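Local atomic coordinates of lysine cyclodeaminase (Streptomyces pristinaespiralis, PDB entry 5YU3), a protein that catalyses, with NAD bound, the deaminating ring closure of L-lysine, probably giving L-pipecolic acid and ammonia. Residues G19-M24 with L157-P162; W64-E69 with I74-V79; G142-G147 with G216-D221. One frame throughout, in Å; residues are numbered along the deposited sequence.

Interaction 1. Residues G19-M24 with L157-P162; sequences GRDELM and LSLVLP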
# COMPACT_ATOMS: atom_id res chain seq x y z
N GLY A 19 -27.25 7.57 -11.32
CA GLY A 19 -27.91 6.32 -11.70
C GLY A 19 -26.92 5.23 -12.03
O GLY A 19 -25.83 5.48 -12.54
N ARG A 20 -27.31 3.99 -11.73
CA ARG A 20 -26.41 2.85 -11.94
C ARG A 20 -26.03 2.70 -13.41
O ARG A 20 -24.86 2.46 -13.74
CB ARG A 20 -27.05 1.57 -11.44
CG ARG A 20 -27.33 1.53 -9.96
CD ARG A 20 -28.03 0.22 -9.58
NE ARG A 20 -28.51 0.22 -8.20
CZ ARG A 20 -29.45 -0.59 -7.75
NH1 ARG A 20 -30.00 -1.47 -8.57
NH2 ARG A 20 -29.85 -0.52 -6.48
N ASP A 21 -27.01 2.80 -14.32
CA ASP A 21 -26.73 2.57 -15.73
C ASP A 21 -25.73 3.59 -16.26
O ASP A 21 -24.74 3.25 -16.91
CB ASP A 21 -28.01 2.63 -16.56
CG ASP A 21 -28.89 1.40 -16.39
OD1 ASP A 21 -28.50 0.44 -15.69
OD2 ASP A 21 -30.00 1.41 -16.97
N GLU A 22 -26.00 4.87 -16.00
CA GLU A 22 -25.13 5.91 -16.53
C GLU A 22 -23.74 5.86 -15.89
O GLU A 22 -22.73 6.05 -16.58
CB GLU A 22 -25.77 7.28 -16.33
CG GLU A 22 -24.77 8.41 -16.54
CD GLU A 22 -24.41 8.61 -18.00
OE1 GLU A 22 -25.06 7.98 -18.87
OE2 GLU A 22 -23.49 9.41 -18.27
N LEU A 23 -23.68 5.59 -14.59
CA LEU A 23 -22.37 5.53 -13.93
C LEU A 23 -21.55 4.34 -14.46
O LEU A 23 -20.34 4.47 -14.68
CB LEU A 23 -22.54 5.44 -12.42
CG LEU A 23 -21.24 5.46 -11.60
CD1 LEU A 23 -20.50 6.79 -11.75
CD2 LEU A 23 -21.55 5.15 -10.14
N MET A 24 -22.21 3.20 -14.68
CA MET A 24 -21.50 2.07 -15.26
C MET A 24 -21.04 2.38 -16.68
O MET A 24 -19.91 2.06 -17.05
CB MET A 24 -22.40 0.82 -15.23
CG MET A 24 -21.76 -0.43 -15.87
SD MET A 24 -20.26 -1.00 -15.01
CE MET A 24 -20.93 -2.09 -13.78
N LEU A 157 -22.64 -6.30 -18.57
CA LEU A 157 -22.83 -7.00 -19.83
C LEU A 157 -24.18 -6.70 -20.45
O LEU A 157 -24.30 -6.60 -21.68
CB LEU A 157 -22.65 -8.51 -19.64
CG LEU A 157 -21.20 -8.86 -19.28
CD1 LEU A 157 -21.09 -10.31 -18.82
CD2 LEU A 157 -20.27 -8.58 -20.45
N SER A 158 -25.21 -6.50 -19.61
CA SER A 158 -26.53 -6.16 -20.13
C SER A 158 -26.55 -4.79 -20.80
O SER A 158 -27.47 -4.52 -21.59
CB SER A 158 -27.59 -6.22 -19.01
OG SER A 158 -27.56 -5.04 -18.20
N LEU A 159 -25.57 -3.92 -20.53
CA LEU A 159 -25.53 -2.63 -21.20
C LEU A 159 -24.82 -2.68 -22.55
O LEU A 159 -24.97 -1.75 -23.34
CB LEU A 159 -24.83 -1.56 -20.34
CG LEU A 159 -25.40 -1.37 -18.94
CD1 LEU A 159 -24.55 -0.37 -18.18
CD2 LEU A 159 -26.86 -0.89 -18.98
N VAL A 160 -24.04 -3.72 -22.82
CA VAL A 160 -23.28 -3.79 -24.06
C VAL A 160 -23.71 -4.94 -24.96
O VAL A 160 -23.29 -4.97 -26.13
CB VAL A 160 -21.76 -3.87 -23.78
CG1 VAL A 160 -21.30 -2.62 -23.01
CG2 VAL A 160 -21.43 -5.11 -23.01
N LEU A 161 -24.52 -5.87 -24.47
CA LEU A 161 -25.03 -6.98 -25.25
C LEU A 161 -26.54 -7.11 -25.07
O LEU A 161 -27.07 -6.79 -24.00
CB LEU A 161 -24.37 -8.31 -24.85
CG LEU A 161 -22.86 -8.42 -25.06
CD1 LEU A 161 -22.33 -9.66 -24.34
CD2 LEU A 161 -22.51 -8.41 -26.56
N PRO A 162 -27.25 -7.60 -26.09
CA PRO A 162 -28.72 -7.70 -26.02
C PRO A 162 -29.19 -8.92 -25.24
O PRO A 162 -29.94 -9.77 -25.74
CB PRO A 162 -29.11 -7.75 -27.50
CG PRO A 162 -27.82 -8.49 -28.13
CD PRO A 162 -26.79 -8.06 -27.45
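L157 O is gripped by two backbone N-H groups, V160 N at 3.1 Å and L161 N at 2.9 Å, and this doubly held carbonyl fixes the turn from which L159 reaches across to D21 and M24. The leucine is the centre of the contact, since its two methyls divide the partners between them. CD1 goes to the methionine, lying 3.6 Å from M24 CG, and it also comes within 3.8 Å of the carbonyl oxygen D21 O. CD2 goes to the aspartate, where D21 OD1 is 3.9 Å away, a van der Waals distance to a methyl and not a polar bond. The forked tip of L159 thus sits over the turn of backbone between the two side chains and meets each of them at a slant.

In M24 the first torsion swings CG anti to the backbone N (chi1 178°), which presents the CB-CG shoulder to the leucine; the chain then bends at both later torsions, so that shoulder, not the sulfur end, makes the touch. The carboxylate of D21 finds its polar mate in H155, whose NE2 is hydrogen-bonded to OD1. A negative carboxylate there would probably favour the imidazole keeping its proton on NE2. Only 131 Å² is buried between the segments, and the closest CA pair, D21 and L159, is 7.6 Å apart, as expected of a narrow helix-to-helix touch made by side chains.

The contact joins the first turn of helix 20-39 to the C-terminal part of helix 148-160, where M24 also packs on T152, H155 and A156. Helix 115-133 lies against M24 through L120, and Y341 of the second subunit packs on R20 and M24.

Interaction 2. Residues W64-E69 with I74-V79; sequences WMPHRE and ITLKTV. With PRO (proline), chain G.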
# COMPACT_ATOMS: atom_id res chain seq x y z
N TRP A 64 -2.18 -4.64 -1.97
CA TRP A 64 -1.94 -3.24 -2.29
C TRP A 64 -1.69 -3.13 -3.79
O TRP A 64 -0.96 -3.95 -4.36
CB TRP A 64 -0.76 -2.68 -1.48
CG TRP A 64 0.46 -3.56 -1.46
CD1 TRP A 64 1.50 -3.54 -2.35
CD2 TRP A 64 0.76 -4.60 -0.53
NE1 TRP A 64 2.43 -4.50 -2.02
CE2 TRP A 64 2.01 -5.16 -0.90
CE3 TRP A 64 0.10 -5.12 0.60
CZ2 TRP A 64 2.60 -6.21 -0.20
CZ3 TRP A 64 0.71 -6.16 1.31
CH2 TRP A 64 1.95 -6.69 0.90
N MET A 65 -2.31 -2.14 -4.42
CA MET A 65 -2.31 -1.97 -5.87
C MET A 65 -2.02 -0.52 -6.21
O MET A 65 -2.94 0.32 -6.25
CB MET A 65 -3.65 -2.42 -6.46
CG MET A 65 -4.05 -3.82 -6.02
SD MET A 65 -5.70 -4.36 -6.54
CE MET A 65 -5.65 -4.06 -8.31
N PRO A 66 -0.76 -0.18 -6.48
CA PRO A 66 -0.41 1.19 -6.87
C PRO A 66 -0.44 1.43 -8.37
O PRO A 66 -0.18 0.54 -9.19
CB PRO A 66 1.02 1.33 -6.34
CG PRO A 66 1.54 -0.19 -6.45
CD PRO A 66 0.51 -0.95 -6.18
N HIS A 67 -0.78 2.67 -8.74
CA HIS A 67 -0.63 3.13 -10.11
C HIS A 67 -0.22 4.59 -10.12
O HIS A 67 -0.90 5.43 -9.51
CB HIS A 67 -1.90 2.96 -10.94
CG HIS A 67 -1.73 3.39 -12.36
ND1 HIS A 67 -1.23 2.55 -13.34
CD2 HIS A 67 -1.93 4.59 -12.97
CE1 HIS A 67 -1.15 3.20 -14.48
NE2 HIS A 67 -1.56 4.44 -14.28
N ARG A 68 0.84 4.91 -10.85
CA ARG A 68 1.38 6.26 -10.87
C ARG A 68 1.12 6.92 -12.22
O ARG A 68 1.37 6.31 -13.27
CB ARG A 68 2.89 6.26 -10.56
CG ARG A 68 3.53 7.65 -10.69
CD ARG A 68 4.91 7.71 -10.03
NE ARG A 68 5.50 9.04 -10.20
CZ ARG A 68 6.46 9.32 -11.09
NH1 ARG A 68 6.96 8.37 -11.87
NH2 ARG A 68 6.92 10.57 -11.18
N GLU A 69 0.62 8.15 -12.18
CA GLU A 69 0.56 9.01 -13.35
C GLU A 69 1.63 10.08 -13.18
O GLU A 69 1.43 11.05 -12.43
CB GLU A 69 -0.83 9.64 -13.49
CG GLU A 69 -1.86 8.63 -14.05
CD GLU A 69 -1.52 8.19 -15.46
OE1 GLU A 69 -1.22 9.09 -16.28
OE2 GLU A 69 -1.53 6.97 -15.76
N ILE A 74 -0.57 9.61 -7.63
CA ILE A 74 -0.42 8.17 -7.43
C ILE A 74 -1.71 7.66 -6.82
O ILE A 74 -2.23 8.25 -5.86
CB ILE A 74 0.78 7.83 -6.52
CG1 ILE A 74 2.08 8.40 -7.10
CG2 ILE A 74 0.86 6.31 -6.31
CD1 ILE A 74 3.28 8.24 -6.19
N THR A 75 -2.25 6.58 -7.38
CA THR A 75 -3.41 5.91 -6.82
C THR A 75 -2.95 4.67 -6.08
O THR A 75 -2.09 3.94 -6.57
CB THR A 75 -4.41 5.53 -7.92
OG1 THR A 75 -4.87 6.72 -8.57
CG2 THR A 75 -5.60 4.77 -7.34
N LEU A 76 -3.52 4.42 -4.90
CA LEU A 76 -3.28 3.15 -4.21
C LEU A 76 -4.61 2.56 -3.78
O LEU A 76 -5.34 3.17 -2.99
CB LEU A 76 -2.37 3.33 -2.99
CG LEU A 76 -1.92 2.01 -2.33
CD1 LEU A 76 -0.84 1.30 -3.15
CD2 LEU A 76 -1.44 2.22 -0.90
N LYS A 77 -4.93 1.36 -4.26
CA LYS A 77 -6.05 0.63 -3.70
C LYS A 77 -5.55 -0.43 -2.73
O LYS A 77 -4.60 -1.17 -3.03
CB LYS A 77 -6.94 -0.01 -4.77
CG LYS A 77 -8.13 -0.73 -4.11
CD LYS A 77 -9.24 -1.10 -5.09
CE LYS A 77 -9.02 -2.50 -5.66
NZ LYS A 77 -10.00 -2.81 -6.73
N THR A 78 -6.16 -0.46 -1.55
CA THR A 78 -5.93 -1.48 -0.55
C THR A 78 -7.21 -2.29 -0.45
O THR A 78 -8.29 -1.71 -0.28
CB THR A 78 -5.57 -0.87 0.81
OG1 THR A 78 -6.46 0.22 1.08
CG2 THR A 78 -4.14 -0.34 0.80
N VAL A 79 -7.11 -3.60 -0.60
CA VAL A 79 -8.32 -4.39 -0.76
C VAL A 79 -8.09 -5.79 -0.21
O VAL A 79 -7.07 -6.43 -0.49
CB VAL A 79 -8.77 -4.42 -2.23
CG1 VAL A 79 -7.63 -4.88 -3.15
CG2 VAL A 79 -10.01 -5.29 -2.39
N PRO G . -8.43 -8.84 -7.28
CA PRO G . -9.30 -7.71 -6.65
C PRO G . -8.98 -6.35 -7.33
O PRO G . -9.37 -5.37 -6.67
CB PRO G . -8.98 -7.76 -5.41
CG PRO G . -8.78 -9.33 -5.14
CD PRO G . -8.69 -9.91 -6.29
OXT PRO G . -8.41 -6.22 -8.47
O HOH W 1 -3.01 7.32 -10.48
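M65 and K77 face each other as a hydrogen-bonded antiparallel pair, and their side chains interlock on one face of the hairpin. The ridge of K77 presses on the thioether, with K77 CE 3.9 Å from M65 SD, while V79 CG1 packs beside it on the sulfur, at the same distance. The bound proline lies against this cluster: K77 NZ donates to its carboxylate O at 2.6 Å, and M65 CE lies 3.5 Å from its OXT. The lysine chain bends at chi3 (90°), which carries NZ to the ligand; T118 and D308 also bind NZ.

On the opposite face, L76 lays CD1 over the P66 ring, 3.7 Å from P66 CB. Its CG stands anti to the backbone N (chi1 -172°), aiming the branch across the strand. R68, extended from CG to NE, lays its methylenes over I74 CG1, with R68 CG 3.9 Å away. Of the four backbone bonds, T75 N to H67 O is the straightest (170° at hydrogen) at 2.8 Å; a water bonded to H67 O and T75 OG1 spans this pair. H67 NE2 donates nearly in its ring plane to E69 OE2 (2.9 Å), while ND1 is hydrogen-bonded to S46 OG.

This hairpin of strands 60-69 and 73-81 lies between strands 50-54 and 94-102. Helix 305-321 packs on M65, H67 and T75, while the second subunit meets the face of W64, L76 and T78.

Interaction 3. Residues G142-G147 with G216-D221; sequences GLIGTG and GPVLPD. With NAD (nicotinamide-adenine-dinucleotide), chain F.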
# COMPACT_ATOMS: atom_id res chain seq x y z
N GLY A 142 -24.25 -16.76 -18.98
CA GLY A 142 -24.05 -17.71 -17.91
C GLY A 142 -23.23 -17.07 -16.80
O GLY A 142 -22.29 -16.32 -17.07
N LEU A 143 -23.61 -17.34 -15.55
CA LEU A 143 -22.85 -16.88 -14.39
C LEU A 143 -22.56 -18.07 -13.49
O LEU A 143 -23.49 -18.76 -13.05
CB LEU A 143 -23.61 -15.80 -13.60
CG LEU A 143 -23.93 -14.50 -14.33
CD1 LEU A 143 -24.81 -13.61 -13.47
CD2 LEU A 143 -22.65 -13.74 -14.77
N ILE A 144 -21.28 -18.33 -13.22
CA ILE A 144 -20.88 -19.30 -12.22
C ILE A 144 -20.32 -18.52 -11.04
O ILE A 144 -19.32 -17.80 -11.19
CB ILE A 144 -19.84 -20.30 -12.75
CG1 ILE A 144 -20.27 -20.88 -14.10
CG2 ILE A 144 -19.60 -21.39 -11.70
CD1 ILE A 144 -21.37 -21.87 -13.98
N GLY A 145 -20.94 -18.67 -9.87
CA GLY A 145 -20.74 -17.74 -8.78
C GLY A 145 -21.74 -16.60 -8.87
O GLY A 145 -21.74 -15.84 -9.84
N THR A 146 -22.65 -16.51 -7.89
CA THR A 146 -23.65 -15.45 -7.89
C THR A 146 -23.52 -14.65 -6.61
O THR A 146 -24.51 -14.43 -5.89
CB THR A 146 -25.07 -16.02 -8.05
OG1 THR A 146 -25.38 -16.88 -6.96
CG2 THR A 146 -25.19 -16.78 -9.36
N GLY A 147 -22.31 -14.21 -6.31
CA GLY A 147 -22.06 -13.31 -5.20
C GLY A 147 -22.05 -11.86 -5.66
O GLY A 147 -22.81 -11.46 -6.55
N GLY A 216 -10.79 -25.99 -8.43
CA GLY A 216 -11.37 -25.87 -9.74
C GLY A 216 -11.42 -27.21 -10.45
O GLY A 216 -10.94 -28.23 -9.94
N PRO A 217 -12.02 -27.23 -11.65
CA PRO A 217 -12.69 -26.04 -12.41
C PRO A 217 -14.12 -25.85 -11.82
O PRO A 217 -14.71 -26.79 -11.23
CB PRO A 217 -12.69 -26.39 -13.63
CG PRO A 217 -12.83 -28.00 -13.61
CD PRO A 217 -12.12 -28.40 -12.60
N VAL A 218 -14.65 -24.63 -11.97
CA VAL A 218 -16.03 -24.35 -11.58
C VAL A 218 -16.98 -24.51 -12.75
O VAL A 218 -18.21 -24.52 -12.56
CB VAL A 218 -16.19 -22.93 -11.00
CG1 VAL A 218 -15.18 -22.70 -9.88
CG2 VAL A 218 -16.03 -21.87 -12.11
N LEU A 219 -16.45 -24.57 -13.97
CA LEU A 219 -17.17 -24.87 -15.19
C LEU A 219 -16.59 -26.16 -15.74
O LEU A 219 -15.36 -26.28 -15.82
CB LEU A 219 -17.00 -23.73 -16.21
CG LEU A 219 -17.79 -23.75 -17.52
CD1 LEU A 219 -19.26 -23.38 -17.27
CD2 LEU A 219 -17.15 -22.80 -18.52
N PRO A 220 -17.41 -27.15 -16.09
CA PRO A 220 -16.87 -28.45 -16.51
C PRO A 220 -16.35 -28.43 -17.94
O PRO A 220 -16.81 -27.66 -18.79
CB PRO A 220 -18.07 -29.38 -16.37
CG PRO A 220 -19.30 -28.37 -16.50
CD PRO A 220 -18.91 -27.22 -16.02
N ASP A 221 -15.36 -29.29 -18.18
CA ASP A 221 -14.78 -29.48 -19.51
C ASP A 221 -15.75 -30.32 -20.33
O ASP A 221 -15.66 -31.55 -20.37
CB ASP A 221 -13.41 -30.14 -19.42
CG ASP A 221 -12.72 -30.27 -20.78
OD1 ASP A 221 -13.25 -29.75 -21.79
OD2 ASP A 221 -11.65 -30.90 -20.82
PA NAD F . -18.47 -13.27 -3.13
O1A NAD F . -18.06 -13.98 -1.88
O2A NAD F . -19.48 -12.14 -3.06
O5B NAD F . -19.11 -14.36 -4.14
C5B NAD F . -18.36 -15.53 -4.49
C4B NAD F . -19.38 -16.63 -4.73
O4B NAD F . -18.71 -17.78 -5.26
C3B NAD F . -20.03 -17.09 -3.42
O3B NAD F . -21.46 -16.91 -3.50
C2B NAD F . -19.67 -18.56 -3.32
O2B NAD F . -20.69 -19.38 -2.78
C1B NAD F . -19.42 -18.91 -4.77
N9A NAD F . -18.61 -20.12 -5.03
C8A NAD F . -17.55 -20.59 -4.34
N7A NAD F . -17.06 -21.73 -4.93
C5A NAD F . -17.83 -21.97 -6.02
C6A NAD F . -17.89 -22.99 -7.08
N6A NAD F . -17.00 -24.01 -7.12
N1A NAD F . -18.85 -22.85 -8.03
C2A NAD F . -19.75 -21.85 -8.03
N3A NAD F . -19.76 -20.90 -7.08
C4A NAD F . -18.84 -20.91 -6.08
O3 NAD F . -17.11 -12.73 -3.84
PN NAD F . -16.99 -11.75 -5.10
O1N NAD F . -18.14 -12.04 -6.04
O2N NAD F . -16.78 -10.35 -4.57
O5D NAD F . -15.60 -12.21 -5.75
C5D NAD F . -15.52 -13.43 -6.50
C4D NAD F . -14.11 -13.56 -7.08
O4D NAD F . -13.82 -12.44 -7.91
C3D NAD F . -13.05 -13.57 -5.99
O3D NAD F . -12.00 -14.48 -6.38
C2D NAD F . -12.50 -12.16 -6.04
O2D NAD F . -11.18 -12.05 -5.48
C1D NAD F . -12.54 -11.92 -7.54
N1N NAD F . -12.44 -10.52 -7.95
C2N NAD F . -11.83 -10.26 -9.11
C3N NAD F . -11.69 -8.95 -9.56
C7N NAD F . -11.02 -8.71 -10.87
O7N NAD F . -10.68 -7.59 -11.18
N7N NAD F . -10.83 -9.75 -11.69
C4N NAD F . -12.24 -7.90 -8.82
C5N NAD F . -12.90 -8.22 -7.63
C6N NAD F . -13.00 -9.54 -7.21
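I144 and V218 are the residues of closest backbone approach, with CA atoms 7.0 Å apart, where the end of strand 140-144 meets the irregular loop 216-221. Just past I144 the chain breaks from strand geometry at G145, whose positive phi (90°) would jam a CB against the preceding carbonyl oxygen; in the other segment a cis peptide precedes P217. I144 CG2 stands anti to the backbone N, which carries it to V218, while CG1 (chi1 -48°) turns to L219. CG2 touches twice, 3.6 Å from V218 CG2 and 3.5 Å from V218 O, the two side chains sliding past each other in opposite directions. L219 crosses I144 at about a right angle, its CD1 4.2 Å from I144 CG1.

The strand-turn of G145 and G147 fits the glycine-rich dinucleotide motif of a Rossmann fold. G147 CA lies 3.3 Å from NAD O5B, too near the cofactor to allow any side chain. I144 and V218 lie on the same side of the adenine plane: I144 CG2 is 3.7 Å from NAD C2A, and V218 CG1 is 3.6 Å from NAD N6A. With only an alanine at I144, a gap toward V218 and L219 would probably open and the C2A side of the adenine would lose a support. Helix 195-201 packs on both I144 and L219.

Overall arrangement
From the N terminus, segment 19-24 opens interaction 1, a long loop closed only when the chain reaches 157-162. Nested within it, interaction 2 closes a short hairpin, 64-69 with 74-79, in the mixed sheet that supplies M65, K77 and V79 to the proline pocket. Interaction 3 starts later, at 142-147, still inside the first loop, and closes at 216-221, beyond it: interactions 1 and 3 therefore cross, whereas 2 and 3 follow in series. Interaction 1 ties helix 20-39 to helix 148-160, the helix next after strand 140-144; interaction 3 ties that strand to the loop between strands 204-207 and 229-232. Interactions 1 and 2 both touch the second subunit.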